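Local coordinates for sulfatase (sulfuric ester hydrolase) protein (Agrobacterium radiobacter, PDB 4UPH) that belongs to the sulfatase family of the alkaline phosphatase superfamily and holds a magnesium ion in its metal site, at residues 283-287 and 483-489; 100-104 and 122-126. Residue numbers count along the deposited sequence, not the author numbering.

Contact 1: 283-287 and 483-489; sequences AVHPL and FAGLPPL
H285 sits at the N-cap of helix 286-294 and does most of the work here. V284 before it is roughly helical in phi and psi, H285 itself is extended (-148/142), and P286 and L287 start the first turn. With chi1 t (-161°) and chi2 near -90°, the imidazole reaches out to 483-489 and uses both nitrogens: ND1 accepts from L287 N at 3.1 Å, the capping bond, while NE2 donates to P487 O at 2.7 Å. ND1 is therefore the unprotonated acceptor and NE2 carries the hydrogen. F483, chi1 m, lays its ring over one face of the imidazole as an offset stack, centroids 4.0 Å apart and planes at 21°, with H285 CE1 3.4 Å from F483 CZ. F483 ends strand 478-483, L489 begins strand 489-492, and the loop 484-488 between them closes a beta hairpin at the edge of the four-stranded antiparallel sheet in the C-terminal part of this sulfatase-family chain; across the contact, CA of H285 is 7.7 Å from CA of P487, and CA of P286 is 7.4 Å from CA of L486. Around the imidazole, L486 (m, t) brings CB to 3.6 Å from H285 CE1, at the ring edge, and CD2 to 4.1 Å from P286 CB. L489, also m, t, sets CD2 3.7 Å from H285 CD2. L287 (t, p) packs CD2 at the edge of the F483 ring, 3.7 Å from CE2, and F461 of helix 456-461 packs on P286, L287 and L486. P487 CD lies 4.1 Å from P286 CG, and A484 O hydrogen-bonds S522 OG of the second subunit.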
ATOM      1  N   ALA A 283      23.504  10.311  19.526  1.00 43.41           N
ATOM      2  CA  ALA A 283      24.513   9.487  18.858  1.00 43.44           C
ATOM      3  C   ALA A 283      23.998   8.105  18.407  1.00 46.77           C
ATOM      4  O   ALA A 283      24.603   7.495  17.531  1.00 46.50           O
ATOM      5  CB  ALA A 283      25.745   9.335  19.764  1.00 44.01           C
ATOM      6  N   VAL A 284      22.896   7.623  19.007  1.00 42.71           N
ATOM      7  CA  VAL A 284      22.322   6.300  18.734  1.00 42.44           C
ATOM      8  C   VAL A 284      21.792   6.171  17.300  1.00 43.36           C
ATOM      9  O   VAL A 284      22.002   5.114  16.688  1.00 43.44           O
ATOM     10  CB  VAL A 284      21.254   5.881  19.797  1.00 47.06           C
ATOM     11  CG1 VAL A 284      20.694   4.472  19.513  1.00 45.86           C
ATOM     12  CG2 VAL A 284      21.857   5.936  21.217  1.00 47.05           C
ATOM     13  N   HIS A 285      21.136   7.230  16.758  1.00 35.71           N
ATOM     14  CA  HIS A 285      20.569   7.194  15.418  1.00 34.54           C
ATOM     15  C   HIS A 285      20.580   8.568  14.722  1.00 37.06           C
ATOM     16  O   HIS A 285      20.243   9.567  15.368  1.00 39.08           O
ATOM     17  CB  HIS A 285      19.106   6.617  15.446  1.00 35.22           C
ATOM     18  CG  HIS A 285      18.635   6.135  14.103  1.00 37.12           C
ATOM     19  ND1 HIS A 285      17.979   6.979  13.229  1.00 37.46           N
ATOM     20  CD2 HIS A 285      18.826   4.932  13.495  1.00 36.97           C
ATOM     21  CE1 HIS A 285      17.791   6.266  12.129  1.00 36.21           C
ATOM     22  NE2 HIS A 285      18.278   5.027  12.247  1.00 35.99           N
ATOM     23  N   PRO A 286      20.850   8.603  13.384  1.00 30.47           N
ATOM     24  CA  PRO A 286      20.834   9.881  12.638  1.00 29.86           C
ATOM     25  C   PRO A 286      19.568  10.725  12.785  1.00 39.32           C
ATOM     26  O   PRO A 286      19.663  11.947  12.804  1.00 39.88           O
ATOM     27  CB  PRO A 286      21.027   9.455  11.173  1.00 30.98           C
ATOM     28  CG  PRO A 286      21.740   8.163  11.224  1.00 37.08           C
ATOM     29  CD  PRO A 286      21.278   7.479  12.510  1.00 33.82           C
ATOM     30  N   LEU A 287      18.385  10.080  12.902  1.00 38.21           N
ATOM     31  CA  LEU A 287      17.112  10.767  13.087  1.00 37.18           C
ATOM     32  C   LEU A 287      17.087  11.531  14.406  1.00 41.36           C
ATOM     33  O   LEU A 287      16.521  12.632  14.458  1.00 41.19           O
ATOM     34  CB  LEU A 287      15.916   9.784  13.007  1.00 36.76           C
ATOM     35  CG  LEU A 287      14.511  10.435  13.098  1.00 38.79           C
ATOM     36  CD1 LEU A 287      14.168  11.203  11.832  1.00 37.06           C
ATOM     37  CD2 LEU A 287      13.439   9.422  13.465  1.00 37.84           C
ATOM     38  N   PHE A 483      13.937   1.723   9.076  1.00 32.92           N
ATOM     39  CA  PHE A 483      13.896   3.001   8.371  1.00 31.08           C
ATOM     40  C   PHE A 483      14.043   2.709   6.892  1.00 37.64           C
ATOM     41  O   PHE A 483      14.904   1.901   6.542  1.00 36.60           O
ATOM     42  CB  PHE A 483      15.050   3.892   8.832  1.00 30.66           C
ATOM     43  CG  PHE A 483      14.841   4.501  10.189  1.00 29.95           C
ATOM     44  CD1 PHE A 483      15.075   3.759  11.348  1.00 32.45           C
ATOM     45  CD2 PHE A 483      14.468   5.828  10.317  1.00 30.12           C
ATOM     46  CE1 PHE A 483      14.905   4.327  12.623  1.00 33.06           C
ATOM     47  CE2 PHE A 483      14.305   6.405  11.586  1.00 34.04           C
ATOM     48  CZ  PHE A 483      14.491   5.645  12.736  1.00 31.94           C
ATOM     49  N   ALA A 484      13.214   3.333   6.027  1.00 35.72           N
ATOM     50  CA  ALA A 484      13.333   3.156   4.576  1.00 35.87           C
ATOM     51  C   ALA A 484      14.726   3.572   4.043  1.00 41.64           C
ATOM     52  O   ALA A 484      15.226   2.942   3.094  1.00 40.83           O
ATOM     53  CB  ALA A 484      12.261   3.958   3.856  1.00 36.39           C
ATOM     54  N   GLY A 485      15.336   4.609   4.640  1.00 39.11           N
ATOM     55  CA  GLY A 485      16.639   5.072   4.160  1.00 39.78           C
ATOM     56  C   GLY A 485      17.738   5.311   5.165  1.00 44.81           C
ATOM     57  O   GLY A 485      18.764   5.866   4.800  1.00 44.62           O
ATOM     58  N   LEU A 486      17.538   4.915   6.426  1.00 42.15           N
ATOM     59  CA  LEU A 486      18.504   5.084   7.516  1.00 40.76           C
ATOM     60  C   LEU A 486      18.789   3.716   8.153  1.00 46.47           C
ATOM     61  O   LEU A 486      18.155   2.745   7.732  1.00 47.79           O
ATOM     62  CB  LEU A 486      17.969   6.107   8.546  1.00 39.90           C
ATOM     63  CG  LEU A 486      17.850   7.554   8.072  1.00 43.23           C
ATOM     64  CD1 LEU A 486      17.140   8.400   9.106  1.00 42.92           C
ATOM     65  CD2 LEU A 486      19.233   8.143   7.753  1.00 42.89           C
ATOM     66  N   PRO A 487      19.776   3.551   9.079  1.00 43.50           N
ATOM     67  CA  PRO A 487      20.026   2.204   9.639  1.00 42.41           C
ATOM     68  C   PRO A 487      18.890   1.694  10.541  1.00 43.89           C
ATOM     69  O   PRO A 487      18.223   2.501  11.189  1.00 42.75           O
ATOM     70  CB  PRO A 487      21.338   2.382  10.441  1.00 43.77           C
ATOM     71  CG  PRO A 487      21.865   3.740  10.071  1.00 48.16           C
ATOM     72  CD  PRO A 487      20.679   4.553   9.701  1.00 44.89           C
ATOM     73  N   PRO A 488      18.672   0.364  10.658  1.00 39.75           N
ATOM     74  CA  PRO A 488      17.608  -0.099  11.564  1.00 39.43           C
ATOM     75  C   PRO A 488      17.967   0.018  13.056  1.00 43.54           C
ATOM     76  O   PRO A 488      19.125   0.240  13.408  1.00 41.85           O
ATOM     77  CB  PRO A 488      17.384  -1.556  11.125  1.00 39.89           C
ATOM     78  CG  PRO A 488      18.698  -1.986  10.628  1.00 43.72           C
ATOM     79  CD  PRO A 488      19.391  -0.776  10.044  1.00 38.85           C
ATOM     80  N   LEU A 489      16.952  -0.137  13.928  1.00 40.53           N
ATOM     81  CA  LEU A 489      17.126  -0.142  15.398  1.00 39.21           C
ATOM     82  C   LEU A 489      16.552  -1.440  16.008  1.00 42.48           C
ATOM     83  O   LEU A 489      15.557  -1.982  15.529  1.00 43.54           O
ATOM     84  CB  LEU A 489      16.517   1.114  16.088  1.00 37.34           C
ATOM     85  CG  LEU A 489      17.177   2.439  15.775  1.00 39.13           C
ATOM     86  CD1 LEU A 489      16.350   3.566  16.282  1.00 36.13           C
ATOM     87  CD2 LEU A 489      18.649   2.499  16.292  1.00 38.69           C
TER

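Contact 2: 100-104 and 122-126; sequences LYTGL and FDNLA
The end of helix 95-102 meets the start of helix 125-130, CA of T102 4.4 Å from CA of N124; G103 leaves the first helix with positive phi (64/28). F122, extended with chi1 m, turns a ring face to L104 (m, t), whose CD1 sits 3.8 Å from the ring centroid in a CH-pi contact. D123, also extended, brings its O to 3.8 Å from T102 CA, while its carboxylate goes to R131 in a salt bridge and to D419 N. N124 (-152/170, chi1 p) is the N-cap: OD1 accepts from L127 N, its main partner, and more weakly from A126 N at 2.9 Å, and CB lies 3.2 Å from Y101 O. L125, first in the helix and p, p, donates its N to Y101 O at 3.0 Å and sets CD2 4.1 Å from Y101 CD1, at the ring edge. Y101's side chain is about 9 Å from the magnesium ion. Helix-end groups such as Y101 O and L125 N tend to lack intrahelical partners; here, buried, they satisfy each other.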
ATOM      1  N   LEU A 100      -7.186   6.764  13.763  1.00 34.78           N
ATOM      2  CA  LEU A 100      -8.284   6.763  14.685  1.00 33.41           C
ATOM      3  C   LEU A 100      -9.622   6.742  13.985  1.00 41.25           C
ATOM      4  O   LEU A 100     -10.432   5.877  14.284  1.00 43.87           O
ATOM      5  CB  LEU A 100      -8.182   7.972  15.641  1.00 32.15           C
ATOM      6  CG  LEU A 100      -9.337   8.096  16.713  1.00 35.87           C
ATOM      7  CD1 LEU A 100      -9.451   6.821  17.620  1.00 34.07           C
ATOM      8  CD2 LEU A 100      -9.160   9.356  17.584  1.00 34.48           C
ATOM      9  N   TYR A 101      -9.874   7.684  13.071  1.00 37.18           N
ATOM     10  CA  TYR A 101     -11.167   7.801  12.404  1.00 34.66           C
ATOM     11  C   TYR A 101     -11.409   6.837  11.249  1.00 36.83           C
ATOM     12  O   TYR A 101     -12.571   6.566  10.954  1.00 38.03           O
ATOM     13  CB  TYR A 101     -11.406   9.240  11.925  1.00 34.80           C
ATOM     14  CG  TYR A 101     -11.240  10.300  12.991  1.00 37.76           C
ATOM     15  CD1 TYR A 101     -11.907  10.206  14.214  1.00 40.44           C
ATOM     16  CD2 TYR A 101     -10.457  11.423  12.765  1.00 39.38           C
ATOM     17  CE1 TYR A 101     -11.728  11.170  15.213  1.00 40.09           C
ATOM     18  CE2 TYR A 101     -10.292  12.402  13.743  1.00 40.74           C
ATOM     19  CZ  TYR A 101     -10.934  12.275  14.962  1.00 47.68           C
ATOM     20  OH  TYR A 101     -10.728  13.235  15.916  1.00 52.88           O
ATOM     21  N   THR A 102     -10.371   6.366  10.568  1.00 31.56           N
ATOM     22  CA  THR A 102     -10.541   5.529   9.377  1.00 31.97           C
ATOM     23  C   THR A 102     -10.262   4.073   9.585  1.00 36.80           C
ATOM     24  O   THR A 102     -10.442   3.306   8.627  1.00 37.86           O
ATOM     25  CB  THR A 102      -9.670   6.018   8.183  1.00 36.57           C
ATOM     26  OG1 THR A 102      -8.284   5.735   8.412  1.00 33.38           O
ATOM     27  CG2 THR A 102      -9.886   7.484   7.831  1.00 35.00           C
ATOM     28  N   GLY A 103      -9.732   3.716  10.761  1.00 30.53           N
ATOM     29  CA  GLY A 103      -9.344   2.340  11.083  1.00 30.18           C
ATOM     30  C   GLY A 103      -8.229   1.815  10.199  1.00 35.47           C
ATOM     31  O   GLY A 103      -8.132   0.602   9.965  1.00 36.09           O
ATOM     32  N   LEU A 104      -7.371   2.729   9.690  1.00 31.04           N
ATOM     33  CA  LEU A 104      -6.283   2.357   8.787  1.00 30.61           C
ATOM     34  C   LEU A 104      -4.929   2.671   9.335  1.00 32.58           C
ATOM     35  O   LEU A 104      -4.757   3.642  10.066  1.00 30.71           O
ATOM     36  CB  LEU A 104      -6.416   3.064   7.428  1.00 30.85           C
ATOM     37  CG  LEU A 104      -7.658   2.772   6.582  1.00 34.35           C
ATOM     38  CD1 LEU A 104      -7.814   3.850   5.501  1.00 33.26           C
ATOM     39  CD2 LEU A 104      -7.593   1.355   5.975  1.00 31.29           C
ATOM     40  N   PHE A 122     -11.995   7.181   1.394  1.00 38.73           N
ATOM     41  CA  PHE A 122     -12.014   6.450   2.658  1.00 36.59           C
ATOM     42  C   PHE A 122     -13.247   6.662   3.524  1.00 38.60           C
ATOM     43  O   PHE A 122     -13.610   7.790   3.861  1.00 39.49           O
ATOM     44  CB  PHE A 122     -10.742   6.761   3.495  1.00 36.30           C
ATOM     45  CG  PHE A 122      -9.447   6.317   2.876  1.00 34.71           C
ATOM     46  CD1 PHE A 122      -9.274   5.007   2.450  1.00 37.90           C
ATOM     47  CD2 PHE A 122      -8.387   7.200   2.739  1.00 34.78           C
ATOM     48  CE1 PHE A 122      -8.070   4.601   1.844  1.00 39.47           C
ATOM     49  CE2 PHE A 122      -7.170   6.789   2.158  1.00 36.85           C
ATOM     50  CZ  PHE A 122      -7.034   5.510   1.684  1.00 35.80           C
ATOM     51  N   ASP A 123     -13.774   5.554   4.004  1.00 32.47           N
ATOM     52  CA  ASP A 123     -14.855   5.515   4.967  1.00 33.03           C
ATOM     53  C   ASP A 123     -14.299   5.876   6.339  1.00 38.92           C
ATOM     54  O   ASP A 123     -13.118   5.682   6.582  1.00 38.96           O
ATOM     55  CB  ASP A 123     -15.413   4.088   5.042  1.00 34.10           C
ATOM     56  CG  ASP A 123     -16.769   3.962   5.704  1.00 40.74           C
ATOM     57  OD1 ASP A 123     -17.425   5.007   5.922  1.00 41.58           O
ATOM     58  OD2 ASP A 123     -17.203   2.816   5.945  1.00 44.74           O
ATOM     59  N   ASN A 124     -15.147   6.332   7.258  1.00 36.06           N
ATOM     60  CA  ASN A 124     -14.717   6.665   8.613  1.00 35.29           C
ATOM     61  C   ASN A 124     -15.872   6.491   9.580  1.00 39.15           C
ATOM     62  O   ASN A 124     -16.997   6.319   9.123  1.00 38.35           O
ATOM     63  CB  ASN A 124     -14.125   8.075   8.662  1.00 33.12           C
ATOM     64  CG  ASN A 124     -15.099   9.156   8.336  1.00 43.89           C
ATOM     65  OD1 ASN A 124     -16.116   9.350   9.014  1.00 42.17           O
ATOM     66  ND2 ASN A 124     -14.784   9.904   7.319  1.00 35.08           N
ATOM     67  N   LEU A 125     -15.603   6.565  10.916  1.00 37.09           N
ATOM     68  CA  LEU A 125     -16.584   6.334  11.979  1.00 35.03           C
ATOM     69  C   LEU A 125     -17.754   7.284  11.921  1.00 38.38           C
ATOM     70  O   LEU A 125     -18.843   6.893  12.346  1.00 39.61           O
ATOM     71  CB  LEU A 125     -15.969   6.258  13.404  1.00 34.52           C
ATOM     72  CG  LEU A 125     -15.095   7.398  13.931  1.00 38.72           C
ATOM     73  CD1 LEU A 125     -15.925   8.551  14.503  1.00 37.54           C
ATOM     74  CD2 LEU A 125     -14.181   6.897  15.039  1.00 41.07           C
ATOM     75  N   ALA A 126     -17.576   8.497  11.367  1.00 35.06           N
ATOM     76  CA  ALA A 126     -18.665   9.492  11.246  1.00 33.81           C
ATOM     77  C   ALA A 126     -19.571   9.191  10.046  1.00 38.19           C
ATOM     78  O   ALA A 126     -20.781   9.292  10.185  1.00 39.51           O
ATOM     79  CB  ALA A 126     -18.103  10.902  11.155  1.00 34.35           C
TER

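From the N terminus, the chain reaches contact 2 first: helix 95-102 leads out of the region of A93, a magnesium ligand, and contact 2 closes a short excursion, 105-121, that includes helix 106-109. Contact 1 opens much later and closes a long one, 288-482, which takes in helix 313-344, the magnesium ligands D357 and H358 and most of the C-terminal four-stranded sheet. The two are in series, neither nested nor crossed, with centres 31 Å apart and nearest atoms about 18 Å apart. Contact 2 joins helices 95-102 and 125-130 in the interior; contact 1 ties helix 286-294 to the C-terminal sheet, far from the chain's centre.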